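Dipicolinate synthase subunit A (Bacillus halodurans, PDB 3D4O) is probably an NAD(P)-dependent oxidoreductase subunit that takes part in making dipicolinate, the spore metabolite. Local coordinates at residues I10-L18 with V75-L86; S25-F36 with F43-V54. All blocks are in the same frame, centred on the assembly; numbering follows the deposited sequence.

Interaction 1. Residues I10-L18 with V75-L86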
loop_
_atom_site.group_PDB
_atom_site.type_symbol
_atom_site.label_atom_id
_atom_site.label_comp_id
_atom_site.label_asym_id
_atom_site.label_seq_id
_atom_site.Cartn_x
_atom_site.Cartn_y
_atom_site.Cartn_z
ATOM N N ILE C 10 -6.437 -28.417 14.656
ATOM C CA ILE C 10 -6.035 -27.184 14.030
ATOM C C ILE C 10 -5.067 -26.529 14.979
ATOM O O ILE C 10 -5.416 -26.147 16.085
ATOM C CB ILE C 10 -7.246 -26.257 13.761
ATOM C CG1 ILE C 10 -8.258 -26.932 12.821
ATOM C CG2 ILE C 10 -6.811 -24.936 13.142
ATOM C CD1 ILE C 10 -9.358 -25.984 12.279
ATOM N N ILE C 11 -3.841 -26.392 14.503
ATOM C CA ILE C 11 -2.722 -25.897 15.302
ATOM C C ILE C 11 -2.169 -24.641 14.694
ATOM O O ILE C 11 -1.618 -24.654 13.597
ATOM C CB ILE C 11 -1.612 -26.956 15.373
ATOM C CG1 ILE C 11 -2.205 -28.298 15.833
ATOM C CG2 ILE C 11 -0.500 -26.532 16.348
ATOM C CD1 ILE C 11 -1.188 -29.422 15.928
ATOM N N GLY C 12 -2.345 -23.558 15.425
ATOM C CA GLY C 12 -1.900 -22.236 15.001
ATOM C C GLY C 12 -2.457 -21.690 13.706
ATOM O O GLY C 12 -3.369 -22.229 13.063
ATOM N N GLY C 13 -1.846 -20.578 13.348
ATOM C CA GLY C 13 -2.129 -19.875 12.103
ATOM C C GLY C 13 -2.358 -18.405 12.282
ATOM O O GLY C 13 -1.890 -17.771 13.231
ATOM N N ASP C 14 -3.103 -17.867 11.329
ATOM C CA ASP C 14 -3.462 -16.471 11.363
ATOM C C ASP C 14 -4.939 -16.284 11.114
ATOM O O ASP C 14 -5.737 -17.185 11.396
ATOM C CB ASP C 14 -2.574 -15.620 10.450
ATOM C CG ASP C 14 -2.714 -15.946 8.977
ATOM O OD1 ASP C 14 -3.779 -16.399 8.541
ATOM O OD2 ASP C 14 -1.767 -15.670 8.232
ATOM N N ALA C 15 -5.300 -15.118 10.616
ATOM C CA ALA C 15 -6.738 -14.802 10.462
ATOM C C ALA C 15 -7.396 -15.686 9.432
ATOM O O ALA C 15 -8.592 -15.947 9.502
ATOM C CB ALA C 15 -6.992 -13.300 10.181
ATOM N N ARG C 16 -6.599 -16.173 8.503
ATOM C CA ARG C 16 -7.087 -17.123 7.515
ATOM C C ARG C 16 -7.735 -18.309 8.177
ATOM O O ARG C 16 -8.751 -18.820 7.719
ATOM C CB ARG C 16 -5.946 -17.724 6.665
ATOM C CG ARG C 16 -5.508 -16.791 5.650
ATOM C CD ARG C 16 -4.330 -17.312 4.917
ATOM N NE ARG C 16 -3.116 -17.097 5.675
ATOM C CZ ARG C 16 -1.923 -17.006 5.110
ATOM N NH1 ARG C 16 -1.821 -17.136 3.831
ATOM N NH2 ARG C 16 -0.840 -16.813 5.819
ATOM N N GLN C 17 -7.104 -18.759 9.233
ATOM C CA GLN C 17 -7.561 -19.974 9.928
ATOM C C GLN C 17 -8.963 -19.843 10.502
ATOM O O GLN C 17 -9.678 -20.839 10.652
ATOM C CB GLN C 17 -6.584 -20.450 10.989
ATOM C CG GLN C 17 -5.591 -21.443 10.451
ATOM C CD GLN C 17 -4.646 -20.879 9.436
ATOM O OE1 GLN C 17 -4.221 -19.719 9.524
ATOM N NE2 GLN C 17 -4.284 -21.708 8.466
ATOM N N LEU C 18 -9.351 -18.603 10.772
ATOM C CA LEU C 18 -10.667 -18.326 11.345
ATOM C C LEU C 18 -11.760 -18.772 10.360
ATOM O O LEU C 18 -12.827 -19.225 10.775
ATOM C CB LEU C 18 -10.856 -16.838 11.708
ATOM C CG LEU C 18 -9.946 -16.268 12.805
ATOM C CD1 LEU C 18 -10.168 -14.769 12.954
ATOM C CD2 LEU C 18 -10.166 -16.978 14.112
ATOM N N VAL C 75 5.266 -24.001 15.691
ATOM C CA VAL C 75 4.094 -23.554 14.906
ATOM C C VAL C 75 3.698 -22.138 15.271
ATOM O O VAL C 75 3.426 -21.830 16.418
ATOM C CB VAL C 75 2.866 -24.500 15.124
ATOM C CG1 VAL C 75 1.706 -24.137 14.184
ATOM C CG2 VAL C 75 3.272 -25.976 14.968
ATOM N N ASP C 76 3.669 -21.269 14.283
ATOM C CA ASP C 76 3.277 -19.870 14.524
ATOM C C ASP C 76 1.790 -19.713 14.722
ATOM O O ASP C 76 0.967 -20.430 14.141
ATOM C CB ASP C 76 3.748 -18.926 13.406
ATOM C CG ASP C 76 5.265 -18.704 13.429
ATOM O OD1 ASP C 76 5.920 -19.012 14.465
ATOM O OD2 ASP C 76 5.802 -18.212 12.404
ATOM N N THR C 77 1.496 -18.752 15.579
ATOM C CA THR C 77 0.137 -18.321 15.893
ATOM C C THR C 77 0.102 -16.887 16.387
ATOM O O THR C 77 0.907 -16.488 17.236
ATOM C CB THR C 77 -0.525 -19.186 16.977
ATOM O OG1 THR C 77 -1.818 -18.651 17.251
ATOM C CG2 THR C 77 0.302 -19.192 18.265
ATOM N N ILE C 78 -0.849 -16.134 15.850
ATOM C CA ILE C 78 -1.040 -14.746 16.241
ATOM C C ILE C 78 -2.116 -14.663 17.338
ATOM O O ILE C 78 -2.486 -13.575 17.737
ATOM C CB ILE C 78 -1.473 -13.807 15.053
ATOM C CG1 ILE C 78 -2.906 -14.107 14.579
ATOM C CG2 ILE C 78 -0.449 -13.838 13.888
ATOM C CD1 ILE C 78 -3.419 -13.152 13.478
ATOM N N PHE C 79 -2.634 -15.812 17.770
ATOM C CA PHE C 79 -3.733 -15.854 18.774
ATOM C C PHE C 79 -3.281 -16.414 20.113
ATOM O O PHE C 79 -4.074 -16.896 20.912
ATOM C CB PHE C 79 -4.919 -16.687 18.276
ATOM C CG PHE C 79 -5.546 -16.172 17.018
ATOM C CD1 PHE C 79 -6.439 -15.134 17.059
ATOM C CD2 PHE C 79 -5.238 -16.732 15.795
ATOM C CE1 PHE C 79 -7.008 -14.640 15.900
ATOM C CE2 PHE C 79 -5.821 -16.257 14.645
ATOM C CZ PHE C 79 -6.692 -15.207 14.694
ATOM N N SER C 80 -1.978 -16.359 20.313
ATOM C CA SER C 80 -1.328 -16.837 21.548
ATOM C C SER C 80 0.142 -16.477 21.581
ATOM O O SER C 80 0.816 -16.384 20.549
ATOM C CB SER C 80 -1.447 -18.355 21.674
ATOM O OG SER C 80 -0.726 -18.832 22.813
ATOM N N ASN C 81 0.610 -16.270 22.797
ATOM C CA ASN C 81 2.002 -15.927 23.059
ATOM C C ASN C 81 2.744 -17.187 23.450
ATOM O O ASN C 81 3.951 -17.167 23.693
ATOM C CB ASN C 81 2.103 -14.893 24.176
ATOM C CG ASN C 81 1.694 -13.505 23.725
ATOM O OD1 ASN C 81 2.071 -13.058 22.643
ATOM N ND2 ASN C 81 0.944 -12.804 24.569
ATOM N N GLU C 82 1.994 -18.283 23.500
ATOM C CA GLU C 82 2.535 -19.598 23.884
ATOM C C GLU C 82 3.240 -20.296 22.733
ATOM O O GLU C 82 2.822 -20.239 21.574
ATOM C CB GLU C 82 1.445 -20.514 24.463
ATOM N N SER C 83 4.326 -20.956 23.111
ATOM C CA SER C 83 5.178 -21.737 22.206
ATOM C C SER C 83 4.519 -23.062 21.929
ATOM O O SER C 83 4.058 -23.733 22.845
ATOM C CB SER C 83 6.553 -22.008 22.840
ATOM O OG SER C 83 7.165 -20.802 23.265
ATOM N N ILE C 84 4.496 -23.430 20.653
ATOM C CA ILE C 84 3.871 -24.685 20.206
ATOM C C ILE C 84 4.810 -25.471 19.305
ATOM O O ILE C 84 5.157 -25.042 18.222
ATOM C CB ILE C 84 2.535 -24.383 19.476
ATOM C CG1 ILE C 84 1.597 -23.619 20.402
ATOM C CG2 ILE C 84 1.845 -25.648 19.006
ATOM C CD1 ILE C 84 0.402 -23.049 19.689
ATOM N N VAL C 85 5.255 -26.616 19.794
ATOM C CA VAL C 85 6.159 -27.462 19.019
ATOM C C VAL C 85 5.514 -28.787 18.702
ATOM O O VAL C 85 5.034 -29.495 19.584
ATOM C CB VAL C 85 7.528 -27.693 19.717
ATOM C CG1 VAL C 85 8.395 -28.591 18.860
ATOM C CG2 VAL C 85 8.242 -26.370 19.965
ATOM N N LEU C 86 5.495 -29.087 17.412
ATOM C CA LEU C 86 4.937 -30.333 16.903
ATOM C C LEU C 86 6.051 -31.355 16.768
ATOM O O LEU C 86 6.947 -31.212 15.946
ATOM C CB LEU C 86 4.255 -30.117 15.549
ATOM C CG LEU C 86 3.526 -31.342 14.993
ATOM C CD1 LEU C 86 2.433 -31.822 15.944
ATOM C CD2 LEU C 86 2.942 -31.035 13.650
#
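Gly13 and Thr77 pair through a single backbone bridge, in which Gly13 N donates to Asp76 O (2.9 Å) and Ile78 N donates to Gly13 O (3.3 Å). The CA of Gly12 lies against Asp76 O and Thr77 CB, so a side chain there would collide with the 75-86 loop. On the strand side, Ile11 crosses Val75 at about a right angle. Ile11 CG2 stands anti to the backbone N, with CG1 beside that N (chi1 -52°), and this turns the CG2 methyl to the loop, where it meets Ile84 CG2 (3.7 Å) and Val75 CG1 (3.9 Å).

This is the first strand-turn-helix of a Rossmann-like domain: strand 7-11 runs through a glycine turn into helix 15-26. Asp14 is the N-cap. Its OD1 accepts from Arg16 N (2.8 Å), while Gln17 OE1 accepts from Asp14 N, completing a capping box. Arg16 also grips the Asp14 carboxylate side-on, NE to OD1 and NH2 to OD2, which holds it against turning.

Phe79 reaches the helix start with its ring. CE2 brings the ring edge to Asp14 O (3.4 Å), and CZ meets the branched end of Leu18, with CG at 3.9 Å. Ile78 CD1 lies near Asp14 CA. Thr77 OG1 accepts from Phe79 N in an ST turn and also bonds Gly35 O.

Interaction 2. Residues S25-F36 with F43-V54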
loop_
_atom_site.group_PDB
_atom_site.type_symbol
_atom_site.label_atom_id
_atom_site.label_comp_id
_atom_site.label_asym_id
_atom_site.label_seq_id
_atom_site.Cartn_x
_atom_site.Cartn_y
_atom_site.Cartn_z
ATOM N N SER C 25 -16.597 -26.242 11.299
ATOM C CA SER C 25 -17.593 -26.299 12.382
ATOM C C SER C 25 -18.983 -26.571 11.816
ATOM O O SER C 25 -19.723 -27.462 12.272
ATOM C CB SER C 25 -17.657 -24.970 13.150
ATOM O OG SER C 25 -18.488 -25.106 14.293
ATOM N N THR C 26 -19.316 -25.798 10.796
ATOM C CA THR C 26 -20.662 -25.865 10.224
ATOM C C THR C 26 -20.906 -27.201 9.574
ATOM O O THR C 26 -22.042 -27.631 9.461
ATOM C CB THR C 26 -20.949 -24.757 9.194
ATOM O OG1 THR C 26 -20.034 -24.890 8.113
ATOM C CG2 THR C 26 -20.811 -23.350 9.813
ATOM N N PHE C 27 -19.829 -27.864 9.181
ATOM C CA PHE C 27 -19.922 -29.182 8.516
ATOM C C PHE C 27 -19.857 -30.327 9.504
ATOM O O PHE C 27 -19.658 -31.481 9.135
ATOM C CB PHE C 27 -18.875 -29.336 7.422
ATOM C CG PHE C 27 -19.234 -28.633 6.150
ATOM C CD1 PHE C 27 -19.443 -27.274 6.124
ATOM C CD2 PHE C 27 -19.305 -29.318 4.970
ATOM C CE1 PHE C 27 -19.755 -26.627 4.943
ATOM C CE2 PHE C 27 -19.616 -28.673 3.796
ATOM C CZ PHE C 27 -19.837 -27.330 3.787
ATOM N N ASP C 28 -20.012 -29.965 10.766
ATOM C CA ASP C 28 -20.117 -30.916 11.877
ATOM C C ASP C 28 -18.855 -31.714 12.199
ATOM O O ASP C 28 -18.934 -32.886 12.601
ATOM C CB ASP C 28 -21.243 -31.914 11.612
ATOM C CG ASP C 28 -21.683 -32.625 12.876
ATOM O OD1 ASP C 28 -21.685 -31.958 13.942
ATOM O OD2 ASP C 28 -22.017 -33.835 12.812
ATOM N N ALA C 29 -17.696 -31.094 12.000
ATOM C CA ALA C 29 -16.418 -31.736 12.347
ATOM C C ALA C 29 -16.082 -31.531 13.819
ATOM O O ALA C 29 -16.479 -30.540 14.444
ATOM C CB ALA C 29 -15.276 -31.204 11.475
ATOM N N LYS C 30 -15.370 -32.496 14.380
ATOM C CA LYS C 30 -14.863 -32.345 15.753
ATOM C C LYS C 30 -13.511 -31.666 15.625
ATOM O O LYS C 30 -12.654 -32.132 14.883
ATOM C CB LYS C 30 -14.729 -33.677 16.484
ATOM C CG LYS C 30 -14.158 -33.536 17.896
ATOM C CD LYS C 30 -14.030 -34.902 18.599
ATOM C CE LYS C 30 -13.319 -34.783 19.954
ATOM N NZ LYS C 30 -13.089 -36.093 20.583
ATOM N N ILE C 31 -13.349 -30.565 16.354
ATOM C CA ILE C 31 -12.144 -29.712 16.271
ATOM C C ILE C 31 -11.430 -29.378 17.571
ATOM O O ILE C 31 -11.937 -28.638 18.407
ATOM C CB ILE C 31 -12.482 -28.338 15.633
ATOM C CG1 ILE C 31 -13.190 -28.516 14.284
ATOM C CG2 ILE C 31 -11.194 -27.501 15.488
ATOM C CD1 ILE C 31 -13.931 -27.259 13.777
ATOM N N SER C 32 -10.228 -29.924 17.705
ATOM C CA SER C 32 -9.333 -29.601 18.821
ATOM C C SER C 32 -8.504 -28.426 18.360
ATOM O O SER C 32 -7.820 -28.498 17.336
ATOM C CB SER C 32 -8.444 -30.781 19.188
ATOM O OG SER C 32 -9.206 -31.827 19.750
ATOM N N LEU C 33 -8.585 -27.327 19.099
ATOM C CA LEU C 33 -7.967 -26.051 18.662
ATOM C C LEU C 33 -6.817 -25.565 19.535
ATOM O O LEU C 33 -7.003 -25.096 20.663
ATOM C CB LEU C 33 -9.054 -24.970 18.561
ATOM C CG LEU C 33 -8.731 -23.658 17.867
ATOM C CD1 LEU C 33 -8.393 -23.904 16.378
ATOM C CD2 LEU C 33 -9.933 -22.664 18.048
ATOM N N VAL C 34 -5.622 -25.644 18.962
ATOM C CA VAL C 34 -4.392 -25.282 19.682
ATOM C C VAL C 34 -3.799 -23.978 19.179
ATOM O O VAL C 34 -3.638 -23.766 17.968
ATOM C CB VAL C 34 -3.326 -26.419 19.579
ATOM C CG1 VAL C 34 -2.111 -26.113 20.431
ATOM C CG2 VAL C 34 -3.917 -27.750 19.957
ATOM N N GLY C 35 -3.524 -23.086 20.130
ATOM C CA GLY C 35 -2.877 -21.799 19.839
ATOM C C GLY C 35 -3.810 -20.622 19.686
ATOM O O GLY C 35 -3.406 -19.536 19.251
ATOM N N PHE C 36 -5.051 -20.815 20.098
ATOM C CA PHE C 36 -6.070 -19.764 19.956
ATOM C C PHE C 36 -6.673 -19.304 21.282
ATOM O O PHE C 36 -7.838 -18.941 21.367
ATOM C CB PHE C 36 -7.172 -20.260 19.020
ATOM C CG PHE C 36 -6.718 -20.473 17.595
ATOM C CD1 PHE C 36 -6.046 -21.638 17.226
ATOM C CD2 PHE C 36 -6.987 -19.530 16.630
ATOM C CE1 PHE C 36 -5.638 -21.846 15.921
ATOM C CE2 PHE C 36 -6.577 -19.737 15.310
ATOM C CZ PHE C 36 -5.902 -20.902 14.961
ATOM N N PHE C 43 -17.084 -21.811 18.954
ATOM C CA PHE C 43 -17.671 -22.466 17.779
ATOM C C PHE C 43 -18.131 -23.859 18.141
ATOM O O PHE C 43 -17.479 -24.556 18.907
ATOM C CB PHE C 43 -16.655 -22.611 16.635
ATOM C CG PHE C 43 -15.972 -21.342 16.262
ATOM C CD1 PHE C 43 -14.807 -20.958 16.900
ATOM C CD2 PHE C 43 -16.485 -20.529 15.266
ATOM C CE1 PHE C 43 -14.176 -19.785 16.560
ATOM C CE2 PHE C 43 -15.867 -19.357 14.931
ATOM C CZ PHE C 43 -14.709 -18.983 15.577
ATOM N N ILE C 44 -19.248 -24.251 17.544
ATOM C CA ILE C 44 -19.793 -25.593 17.724
ATOM C C ILE C 44 -18.684 -26.557 17.349
ATOM O O ILE C 44 -17.965 -26.350 16.360
ATOM C CB ILE C 44 -21.021 -25.887 16.797
ATOM C CG1 ILE C 44 -22.235 -25.022 17.144
ATOM C CG2 ILE C 44 -21.446 -27.342 16.911
ATOM C CD1 ILE C 44 -22.734 -25.321 18.454
ATOM N N GLY C 45 -18.519 -27.570 18.182
ATOM C CA GLY C 45 -17.577 -28.655 17.931
ATOM C C GLY C 45 -16.138 -28.372 18.262
ATOM O O GLY C 45 -15.311 -29.279 18.277
ATOM N N VAL C 46 -15.857 -27.113 18.554
ATOM C CA VAL C 46 -14.487 -26.654 18.870
ATOM C C VAL C 46 -14.155 -26.648 20.353
ATOM O O VAL C 46 -14.880 -26.081 21.160
ATOM C CB VAL C 46 -14.228 -25.216 18.339
ATOM C CG1 VAL C 46 -12.830 -24.724 18.769
ATOM C CG2 VAL C 46 -14.378 -25.166 16.839
ATOM N N THR C 47 -13.031 -27.289 20.674
ATOM C CA THR C 47 -12.475 -27.315 22.033
ATOM C C THR C 47 -11.038 -26.817 22.012
ATOM O O THR C 47 -10.178 -27.402 21.363
ATOM C CB THR C 47 -12.469 -28.724 22.649
ATOM O OG1 THR C 47 -13.778 -29.299 22.563
ATOM C CG2 THR C 47 -12.029 -28.671 24.125
ATOM N N LYS C 48 -10.803 -25.722 22.726
ATOM C CA LYS C 48 -9.470 -25.137 22.823
ATOM C C LYS C 48 -8.630 -25.882 23.821
ATOM O O LYS C 48 -9.090 -26.291 24.898
ATOM C CB LYS C 48 -9.525 -23.678 23.257
ATOM C CG LYS C 48 -10.165 -22.726 22.298
ATOM C CD LYS C 48 -10.112 -21.344 22.912
ATOM C CE LYS C 48 -10.766 -20.288 22.067
ATOM N NZ LYS C 48 -10.742 -19.030 22.853
HETATM N N MSE C 49 -7.372 -26.058 23.467
HETATM C CA MSE C 49 -6.471 -26.783 24.345
HETATM C C MSE C 49 -5.011 -26.559 24.031
HETATM O O MSE C 49 -4.651 -25.955 23.017
HETATM C CB MSE C 49 -6.771 -28.286 24.254
HETATM C CG MSE C 49 -6.430 -28.954 22.907
HETATM SE SE MSE C 49 -7.205 -30.755 22.844
HETATM C CE MSE C 49 -9.090 -30.265 22.776
ATOM N N ARG C 50 -4.197 -27.064 24.949
ATOM C CA ARG C 50 -2.736 -27.042 24.830
ATOM C C ARG C 50 -2.346 -28.270 24.025
ATOM O O ARG C 50 -3.028 -29.297 24.057
ATOM C CB ARG C 50 -2.022 -27.073 26.202
ATOM C CG ARG C 50 -2.293 -25.872 27.104
ATOM C CD ARG C 50 -1.461 -25.922 28.386
ATOM N NE ARG C 50 -1.547 -27.221 29.050
ATOM C CZ ARG C 50 -2.583 -27.622 29.776
ATOM N NH1 ARG C 50 -3.642 -26.837 29.928
ATOM N NH2 ARG C 50 -2.569 -28.820 30.336
ATOM N N ILE C 51 -1.221 -28.157 23.333
ATOM C CA ILE C 51 -0.763 -29.216 22.426
ATOM C C ILE C 51 -0.567 -30.513 23.190
ATOM O O ILE C 51 -0.764 -31.605 22.659
ATOM C CB ILE C 51 0.516 -28.806 21.618
ATOM C CG1 ILE C 51 0.519 -29.540 20.272
ATOM C CG2 ILE C 51 1.776 -29.013 22.442
ATOM C CD1 ILE C 51 1.610 -29.100 19.298
ATOM N N ASP C 52 -0.229 -30.364 24.464
ATOM C CA ASP C 52 0.029 -31.513 25.357
ATOM C C ASP C 52 -1.265 -32.169 25.830
ATOM O O ASP C 52 -1.224 -33.163 26.539
ATOM C CB ASP C 52 0.904 -31.111 26.565
ATOM C CG ASP C 52 0.215 -30.134 27.509
ATOM O OD1 ASP C 52 0.468 -28.919 27.377
ATOM O OD2 ASP C 52 -0.603 -30.559 28.353
ATOM N N GLU C 53 -2.406 -31.609 25.435
ATOM C CA GLU C 53 -3.719 -32.157 25.861
ATOM C C GLU C 53 -4.433 -32.854 24.705
ATOM O O GLU C 53 -5.517 -33.403 24.867
ATOM C CB GLU C 53 -4.643 -31.045 26.385
ATOM C CG GLU C 53 -4.074 -30.178 27.503
ATOM C CD GLU C 53 -5.094 -29.157 28.032
ATOM O OE1 GLU C 53 -5.879 -29.510 28.934
ATOM O OE2 GLU C 53 -5.083 -27.989 27.595
ATOM N N VAL C 54 -3.805 -32.813 23.539
ATOM C CA VAL C 54 -4.386 -33.382 22.305
ATOM C C VAL C 54 -4.489 -34.898 22.407
ATOM O O VAL C 54 -3.617 -35.558 22.965
ATOM C CB VAL C 54 -3.606 -32.914 21.029
ATOM C CG1 VAL C 54 -4.172 -33.531 19.754
ATOM C CG2 VAL C 54 -3.645 -31.388 20.908
#
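Two neighbouring parallel strands, 30-34 and 46-49, pair here at one margin of the six-stranded sheet in the N-terminal domain. Strand 46-49 is outermost within the chain, and 30-34 lies between it and strand 7-11. The strand axes make an angle of 27° and approach to 4.6 Å. Four backbone bonds join them. Ile31 N donates to Gly45 O and Leu33 N to Thr47 O (2.8 Å). In return Thr47 N binds Ile31 O and Met49 N binds Leu33 O (3.0 Å).

On the face carrying Ile31, Leu33 and Val46, the two methyls of Val46 divide the work. CG2 meets Ile31 CD1 (3.7 Å), and CG1 meets Leu33 CD2 (3.6 Å). In Leu33, chi1 (-168°) sets CG anti to the backbone N, and chi2 (63°) then turns CD2 to that methyl. Ile21 and Leu24 of helix 15-26 cover this face, as expected for a Rossmann-like alpha/beta layer in which 30-34 follows that helix.

The other face holds Ser32, Val34 and selenomethionine Met49. The Met49 chain bends at its third torsion and lays its methyl CE beside Ser32 OG (3.4 Å). Val34 spreads its branches: CG1 touches Ile51 CB (3.9 Å), and CG2 touches Val54 CG2 (3.8 Å). With an alanine in place of Val34 both methyl branches are gone, which would probably lose the contacts with Ile51 and Val54 and open a gap beside the 3-10 segment 51-53.

A type II turn from Phe43 to Val46 leads into strand 46-49. Gly45 has positive phi, and a side chain there would run into Ala29 O. Ser25 OG, at the end of helix 15-26, approaches Ile44 O so closely that the exact geometry of this very short hydrogen bond is doubtful.

In the fold
Interaction 2 is nested along the chain inside the loop closed by interaction 1, and their centres lie about 12 Å apart. Both use helix 15-26 and the same parallel sheet, where strands 7-11 and 30-34 are neighbours. The contacts also touch directly. Gly12 N probably bonds Val34 O, and the rings of Phe36 and Phe79 meet with planes at about 20°. Thus the 75-86 loop packs against the ends of both strands. Interaction 1 joins that loop to the first turn and helix start, while interaction 2 adds the marginal strand. Between them the two contacts span strands 7-11, 30-34 and 46-49, from the middle of the sheet to its margin.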